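Local coordinates for protein D-glycero-D-manno-heptose 1-phosphate kinase (Bacteroides thetaiotaomicron, PDB 3K85) that probably phosphorylates D-glycero-D-manno-heptose 1-phosphate with ATP, being a GHMP-type sugar kinase, at residues V4-A15 with L33-T44. Numbering follows the deposited sequence.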
ATOM      1  N   VAL A   4     -22.245 -12.906  17.152  1.00 28.55           N
ATOM      2  CA  VAL A   4     -21.166 -12.299  16.373  1.00 28.62           C
ATOM      3  C   VAL A   4     -21.508 -12.406  14.887  1.00 26.30           C
ATOM      4  O   VAL A   4     -22.216 -13.313  14.469  1.00 27.17           O
ATOM      5  CB  VAL A   4     -19.795 -13.005  16.597  1.00 29.45           C
ATOM      6  CG1 VAL A   4     -19.370 -12.908  18.054  1.00 29.41           C
ATOM      7  CG2 VAL A   4     -19.888 -14.450  16.170  1.00 31.71           C
ATOM      8  N   ARG A   5     -21.017 -11.469  14.094  1.00 25.28           N
ATOM      9  CA  ARG A   5     -21.268 -11.483  12.656  1.00 25.26           C
ATOM     10  C   ARG A   5     -19.945 -11.203  11.960  1.00 23.86           C
ATOM     11  O   ARG A   5     -19.024 -10.668  12.571  1.00 22.83           O
ATOM     12  CB  ARG A   5     -22.294 -10.403  12.270  1.00 26.36           C
ATOM     13  CG  ARG A   5     -23.702 -10.574  12.868  1.00 25.59           C
ATOM     14  CD  ARG A   5     -24.584  -9.402  12.442  1.00 29.62           C
ATOM     15  NE  ARG A   5     -26.016  -9.650  12.570  1.00 37.06           N
ATOM     16  CZ  ARG A   5     -26.721  -9.484  13.684  1.00 40.05           C
ATOM     17  NH1 ARG A   5     -26.139  -9.063  14.790  1.00 45.44           N
ATOM     18  NH2 ARG A   5     -28.020  -9.732  13.693  1.00 43.60           N
ATOM     19  N   SER A   6     -19.840 -11.575  10.692  1.00 22.27           N
ATOM     20  CA  SER A   6     -18.619 -11.334   9.951  1.00 23.50           C
ATOM     21  C   SER A   6     -18.981 -11.327   8.491  1.00 23.29           C
ATOM     22  O   SER A   6     -20.053 -11.781   8.129  1.00 22.80           O
ATOM     23  CB  SER A   6     -17.588 -12.449  10.207  1.00 27.11           C
ATOM     24  OG  SER A   6     -17.926 -13.647   9.516  1.00 28.25           O
ATOM     25  N   LYS A   7     -18.090 -10.794   7.664  1.00 22.66           N
ATOM     26  CA  LYS A   7     -18.285 -10.772   6.223  1.00 25.97           C
ATOM     27  C   LYS A   7     -16.923 -10.628   5.579  1.00 27.05           C
ATOM     28  O   LYS A   7     -16.011 -10.033   6.160  1.00 30.22           O
ATOM     29  CB  LYS A   7     -19.214  -9.626   5.779  1.00 27.58           C
ATOM     30  CG  LYS A   7     -18.720  -8.237   6.076  1.00 29.01           C
ATOM     31  CD  LYS A   7     -19.778  -7.176   5.771  1.00 27.89           C
ATOM     32  CE  LYS A   7     -19.730  -6.684   4.342  1.00 27.30           C
ATOM     33  NZ  LYS A   7     -20.580  -5.461   4.185  1.00 27.90           N
ATOM     34  N   ALA A   8     -16.782 -11.191   4.384  1.00 27.69           N
ATOM     35  CA  ALA A   8     -15.524 -11.132   3.650  1.00 26.91           C
ATOM     36  C   ALA A   8     -15.842 -10.838   2.201  1.00 26.06           C
ATOM     37  O   ALA A   8     -16.847 -11.308   1.674  1.00 26.54           O
ATOM     38  CB  ALA A   8     -14.773 -12.466   3.770  1.00 23.98           C
ATOM     39  N   PRO A   9     -14.987 -10.059   1.531  1.00 24.35           N
ATOM     40  CA  PRO A   9     -15.240  -9.733   0.131  1.00 24.77           C
ATOM     41  C   PRO A   9     -14.664 -10.732  -0.864  1.00 25.23           C
ATOM     42  O   PRO A   9     -13.743 -11.487  -0.555  1.00 26.15           O
ATOM     43  CB  PRO A   9     -14.605  -8.352  -0.008  1.00 23.60           C
ATOM     44  CG  PRO A   9     -13.377  -8.494   0.840  1.00 22.57           C
ATOM     45  CD  PRO A   9     -13.891  -9.234   2.077  1.00 24.73           C
ATOM     46  N   LEU A  10     -15.234 -10.732  -2.063  1.00 28.44           N
ATOM     47  CA  LEU A  10     -14.777 -11.598  -3.137  1.00 31.53           C
ATOM     48  C   LEU A  10     -13.742 -10.734  -3.830  1.00 32.26           C
ATOM     49  O   LEU A  10     -13.515  -9.602  -3.416  1.00 32.75           O
ATOM     50  CB  LEU A  10     -15.926 -11.944  -4.089  1.00 32.86           C
ATOM     51  CG  LEU A  10     -17.091 -12.752  -3.497  1.00 35.98           C
ATOM     52  CD1 LEU A  10     -18.243 -12.758  -4.485  1.00 36.62           C
ATOM     53  CD2 LEU A  10     -16.656 -14.183  -3.180  1.00 36.32           C
ATOM     54  N   ARG A  11     -13.118 -11.241  -4.880  1.00 34.41           N
ATOM     55  CA  ARG A  11     -12.089 -10.459  -5.534  1.00 34.69           C
ATOM     56  C   ARG A  11     -12.026 -10.643  -7.031  1.00 32.92           C
ATOM     57  O   ARG A  11     -12.587 -11.578  -7.575  1.00 33.29           O
ATOM     58  CB  ARG A  11     -10.736 -10.820  -4.921  1.00 37.63           C
ATOM     59  CG  ARG A  11     -10.368 -12.294  -5.065  1.00 40.90           C
ATOM     60  CD  ARG A  11      -9.941 -12.607  -6.492  1.00 44.36           C
ATOM     61  NE  ARG A  11      -9.669 -14.022  -6.714  1.00 45.76           N
ATOM     62  CZ  ARG A  11     -10.175 -14.715  -7.729  1.00 47.79           C
ATOM     63  NH1 ARG A  11     -10.977 -14.115  -8.598  1.00 46.80           N
ATOM     64  NH2 ARG A  11      -9.872 -15.995  -7.888  1.00 47.61           N
ATOM     65  N   LEU A  12     -11.324  -9.727  -7.682  1.00 33.85           N
ATOM     66  CA  LEU A  12     -11.121  -9.760  -9.117  1.00 33.62           C
ATOM     67  C   LEU A  12      -9.650 -10.078  -9.302  1.00 36.84           C
ATOM     68  O   LEU A  12      -8.796  -9.478  -8.643  1.00 35.94           O
ATOM     69  CB  LEU A  12     -11.405  -8.396  -9.728  1.00 32.41           C
ATOM     70  CG  LEU A  12     -12.600  -8.250 -10.656  1.00 32.46           C
ATOM     71  CD1 LEU A  12     -13.771  -9.088 -10.166  1.00 30.96           C
ATOM     72  CD2 LEU A  12     -12.970  -6.775 -10.713  1.00 32.97           C
ATOM     73  N   GLY A  13      -9.360 -11.030 -10.185  1.00 38.36           N
ATOM     74  CA  GLY A  13      -7.982 -11.388 -10.452  1.00 38.71           C
ATOM     75  C   GLY A  13      -7.504 -10.446 -11.534  1.00 38.44           C
ATOM     76  O   GLY A  13      -7.768 -10.664 -12.718  1.00 40.98           O
ATOM     77  N   LEU A  14      -6.805  -9.392 -11.143  1.00 35.25           N
ATOM     78  CA  LEU A  14      -6.337  -8.432 -12.123  1.00 33.47           C
ATOM     79  C   LEU A  14      -5.203  -8.964 -12.980  1.00 32.82           C
ATOM     80  O   LEU A  14      -5.196  -8.740 -14.188  1.00 34.31           O
ATOM     81  CB  LEU A  14      -5.936  -7.126 -11.432  1.00 29.80           C
ATOM     82  CG  LEU A  14      -7.125  -6.476 -10.708  1.00 30.09           C
ATOM     83  CD1 LEU A  14      -6.701  -5.217 -10.000  1.00 28.13           C
ATOM     84  CD2 LEU A  14      -8.220  -6.175 -11.718  1.00 30.10           C
ATOM     85  N   ALA A  15      -4.255  -9.676 -12.376  1.00 31.99           N
ATOM     86  CA  ALA A  15      -3.122 -10.208 -13.136  1.00 30.84           C
ATOM     87  C   ALA A  15      -2.275 -11.222 -12.374  1.00 31.89           C
ATOM     88  O   ALA A  15      -2.272 -11.252 -11.139  1.00 32.23           O
ATOM     89  CB  ALA A  15      -2.234  -9.069 -13.607  1.00 27.17           C
ATOM     90  N   LEU A  33      -1.612  -9.682  -8.639  1.00 31.09           N
ATOM     91  CA  LEU A  33      -2.212  -8.380  -8.403  1.00 28.60           C
ATOM     92  C   LEU A  33      -3.712  -8.595  -8.440  1.00 27.74           C
ATOM     93  O   LEU A  33      -4.275  -8.887  -9.491  1.00 27.74           O
ATOM     94  CB  LEU A  33      -1.825  -7.371  -9.485  1.00 27.83           C
ATOM     95  CG  LEU A  33      -2.369  -5.967  -9.191  1.00 27.49           C
ATOM     96  CD1 LEU A  33      -1.693  -5.427  -7.944  1.00 25.11           C
ATOM     97  CD2 LEU A  33      -2.107  -5.041 -10.360  1.00 30.13           C
ATOM     98  N   ASN A  34      -4.356  -8.481  -7.287  1.00 26.82           N
ATOM     99  CA  ASN A  34      -5.803  -8.647  -7.217  1.00 25.52           C
ATOM    100  C   ASN A  34      -6.420  -7.587  -6.304  1.00 23.57           C
ATOM    101  O   ASN A  34      -5.722  -6.868  -5.579  1.00 19.09           O
ATOM    102  CB  ASN A  34      -6.179 -10.057  -6.732  1.00 24.17           C
ATOM    103  CG  ASN A  34      -5.583 -10.393  -5.380  1.00 26.06           C
ATOM    104  OD1 ASN A  34      -5.323  -9.511  -4.563  1.00 24.88           O
ATOM    105  ND2 ASN A  34      -5.375 -11.688  -5.132  1.00 28.16           N
ATOM    106  N   ALA A  35      -7.739  -7.507  -6.329  1.00 23.03           N
ATOM    107  CA  ALA A  35      -8.433  -6.496  -5.542  1.00 23.49           C
ATOM    108  C   ALA A  35      -9.810  -6.975  -5.148  1.00 21.77           C
ATOM    109  O   ALA A  35     -10.542  -7.499  -5.982  1.00 24.08           O
ATOM    110  CB  ALA A  35      -8.546  -5.216  -6.359  1.00 19.27           C
ATOM    111  N   THR A  36     -10.168  -6.784  -3.884  1.00 19.59           N
ATOM    112  CA  THR A  36     -11.471  -7.198  -3.409  1.00 19.27           C
ATOM    113  C   THR A  36     -12.563  -6.244  -3.902  1.00 20.85           C
ATOM    114  O   THR A  36     -12.300  -5.076  -4.172  1.00 20.20           O
ATOM    115  CB  THR A  36     -11.485  -7.272  -1.893  1.00 17.68           C
ATOM    116  OG1 THR A  36     -10.890  -6.086  -1.358  1.00 18.70           O
ATOM    117  CG2 THR A  36     -10.706  -8.500  -1.421  1.00 16.05           C
ATOM    118  N   ILE A  37     -13.779  -6.768  -4.032  1.00 22.11           N
ATOM    119  CA  ILE A  37     -14.925  -6.001  -4.517  1.00 26.61           C
ATOM    120  C   ILE A  37     -16.120  -6.105  -3.562  1.00 26.63           C
ATOM    121  O   ILE A  37     -16.165  -7.001  -2.721  1.00 27.07           O
ATOM    122  CB  ILE A  37     -15.355  -6.496  -5.915  1.00 27.74           C
ATOM    123  CG1 ILE A  37     -15.775  -7.968  -5.847  1.00 28.57           C
ATOM    124  CG2 ILE A  37     -14.209  -6.320  -6.901  1.00 27.45           C
ATOM    125  CD1 ILE A  37     -16.280  -8.507  -7.184  1.00 29.48           C
ATOM    126  N   ASN A  38     -17.093  -5.205  -3.709  1.00 26.82           N
ATOM    127  CA  ASN A  38     -18.258  -5.182  -2.826  1.00 27.98           C
ATOM    128  C   ASN A  38     -19.269  -6.331  -2.884  1.00 28.17           C
ATOM    129  O   ASN A  38     -20.462  -6.118  -2.639  1.00 29.54           O
ATOM    130  CB  ASN A  38     -19.005  -3.852  -2.978  1.00 29.06           C
ATOM    131  CG  ASN A  38     -19.448  -3.590  -4.398  1.00 31.01           C
ATOM    132  OD1 ASN A  38     -19.134  -4.354  -5.316  1.00 32.08           O
ATOM    133  ND2 ASN A  38     -20.167  -2.493  -4.593  1.00 31.16           N
ATOM    134  N   LEU A  39     -18.802  -7.534  -3.201  1.00 27.53           N
ATOM    135  CA  LEU A  39     -19.660  -8.722  -3.211  1.00 29.66           C
ATOM    136  C   LEU A  39     -19.090  -9.565  -2.073  1.00 29.40           C
ATOM    137  O   LEU A  39     -17.912  -9.920  -2.095  1.00 30.07           O
ATOM    138  CB  LEU A  39     -19.570  -9.452  -4.555  1.00 31.65           C
ATOM    139  CG  LEU A  39     -20.560  -8.955  -5.618  1.00 33.23           C
ATOM    140  CD1 LEU A  39     -20.648  -7.432  -5.601  1.00 35.30           C
ATOM    141  CD2 LEU A  39     -20.122  -9.441  -6.979  1.00 33.25           C
ATOM    142  N   TYR A  40     -19.926  -9.896  -1.094  1.00 27.48           N
ATOM    143  CA  TYR A  40     -19.460 -10.600   0.089  1.00 26.72           C
ATOM    144  C   TYR A  40     -20.009 -11.977   0.449  1.00 27.40           C
ATOM    145  O   TYR A  40     -20.883 -12.530  -0.218  1.00 28.66           O
ATOM    146  CB  TYR A  40     -19.695  -9.699   1.297  1.00 26.24           C
ATOM    147  CG  TYR A  40     -19.173  -8.285   1.163  1.00 29.87           C
ATOM    148  CD1 TYR A  40     -17.912  -7.935   1.670  1.00 29.42           C
ATOM    149  CD2 TYR A  40     -19.964  -7.272   0.592  1.00 28.44           C
ATOM    150  CE1 TYR A  40     -17.455  -6.613   1.628  1.00 27.62           C
ATOM    151  CE2 TYR A  40     -19.513  -5.945   0.542  1.00 29.15           C
ATOM    152  CZ  TYR A  40     -18.255  -5.626   1.068  1.00 30.89           C
ATOM    153  OH  TYR A  40     -17.803  -4.323   1.063  1.00 29.47           O
ATOM    154  N   ALA A  41     -19.461 -12.493   1.551  1.00 24.58           N
ATOM    155  CA  ALA A  41     -19.846 -13.754   2.167  1.00 23.18           C
ATOM    156  C   ALA A  41     -20.207 -13.275   3.565  1.00 23.35           C
ATOM    157  O   ALA A  41     -19.462 -12.495   4.161  1.00 23.36           O
ATOM    158  CB  ALA A  41     -18.653 -14.718   2.230  1.00 20.24           C
ATOM    159  N   TYR A  42     -21.339 -13.704   4.099  1.00 21.52           N
ATOM    160  CA  TYR A  42     -21.712 -13.241   5.427  1.00 21.33           C
ATOM    161  C   TYR A  42     -21.895 -14.443   6.303  1.00 21.35           C
ATOM    162  O   TYR A  42     -22.157 -15.531   5.823  1.00 22.36           O
ATOM    163  CB  TYR A  42     -23.024 -12.447   5.402  1.00 21.05           C
ATOM    164  CG  TYR A  42     -23.096 -11.388   4.322  1.00 22.79           C
ATOM    165  CD1 TYR A  42     -23.047 -10.019   4.634  1.00 23.51           C
ATOM    166  CD2 TYR A  42     -23.241 -11.751   2.989  1.00 21.94           C
ATOM    167  CE1 TYR A  42     -23.151  -9.044   3.623  1.00 23.32           C
ATOM    168  CE2 TYR A  42     -23.340 -10.793   1.982  1.00 25.16           C
ATOM    169  CZ  TYR A  42     -23.295  -9.447   2.296  1.00 24.23           C
ATOM    170  OH  TYR A  42     -23.367  -8.531   1.263  1.00 28.37           O
ATOM    171  N   CYS A  43     -21.762 -14.238   7.599  1.00 21.63           N
ATOM    172  CA  CYS A  43     -21.925 -15.320   8.535  1.00 23.28           C
ATOM    173  C   CYS A  43     -22.245 -14.732   9.889  1.00 24.62           C
ATOM    174  O   CYS A  43     -21.677 -13.715  10.279  1.00 25.28           O
ATOM    175  CB  CYS A  43     -20.636 -16.152   8.616  1.00 22.62           C
ATOM    176  SG  CYS A  43     -20.581 -17.318  10.015  1.00 27.52           S
ATOM    177  N   THR A  44     -23.199 -15.327  10.587  1.00 26.87           N
ATOM    178  CA  THR A  44     -23.491 -14.863  11.927  1.00 30.91           C
ATOM    179  C   THR A  44     -23.522 -16.098  12.795  1.00 32.02           C
ATOM    180  O   THR A  44     -24.024 -17.148  12.387  1.00 32.01           O
ATOM    181  CB  THR A  44     -24.816 -14.077  12.032  1.00 32.11           C
ATOM    182  OG1 THR A  44     -25.527 -14.510  13.198  1.00 33.55           O
ATOM    183  CG2 THR A  44     -25.658 -14.259  10.791  1.00 36.33           C
TER
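L39 O accepts the backbone N-H of L10 at 2.8 Å. The same oxygen also lies 3.5 Å from P9 CA in a CA-H...O contact. L10's own carbonyl oxygen takes the N-H of I37, and T36 CA approaches that oxygen too. L10 therefore pairs with residues on both sides of the corner that the partner chain turns at N38. With CG opposite the carbonyl carbon (chi1 -64°), CD1 of L10 reaches L39 CB at 3.6 Å. T118 of helix 115-131 touches L10, A8 and A41, which share a face. Strand 4-15 is thus one long antiparallel partner for two strands, 30-37 and 39-47, within the mixed sheet of this GHMP kinase. K7, P9 and Y40 lie on the other face. The K7 side chain lies over one face of the Y40 ring. A bend at chi3 (-89°) brings K7 CE over the ring centre, 3.4 Å from the centroid. K7 NZ lies 3.9 Å from the centroid of the Y40 ring, a cation-pi contact. P9 CB meets Y40 CE1, while P9 CG presses on T36 CG2 at 3.5 Å, tighter than usual for two carbons. T36 OG1 is hydrogen-bonded to I332 O and G168 N, beyond the two strands. Further along, L12 CD1 touches I37 CD1, the two side chains crossing at about a right angle. R11 shares a face with T36, but its guanidinium group turns from T36 to a salt bridge with D160. Near the end of strand 4-15, L14 and A15 both face L33 in a classic beta bulge. A15 and L33 exchange two backbone hydrogen bonds, and T242 of helix 230-246 touches both side chains.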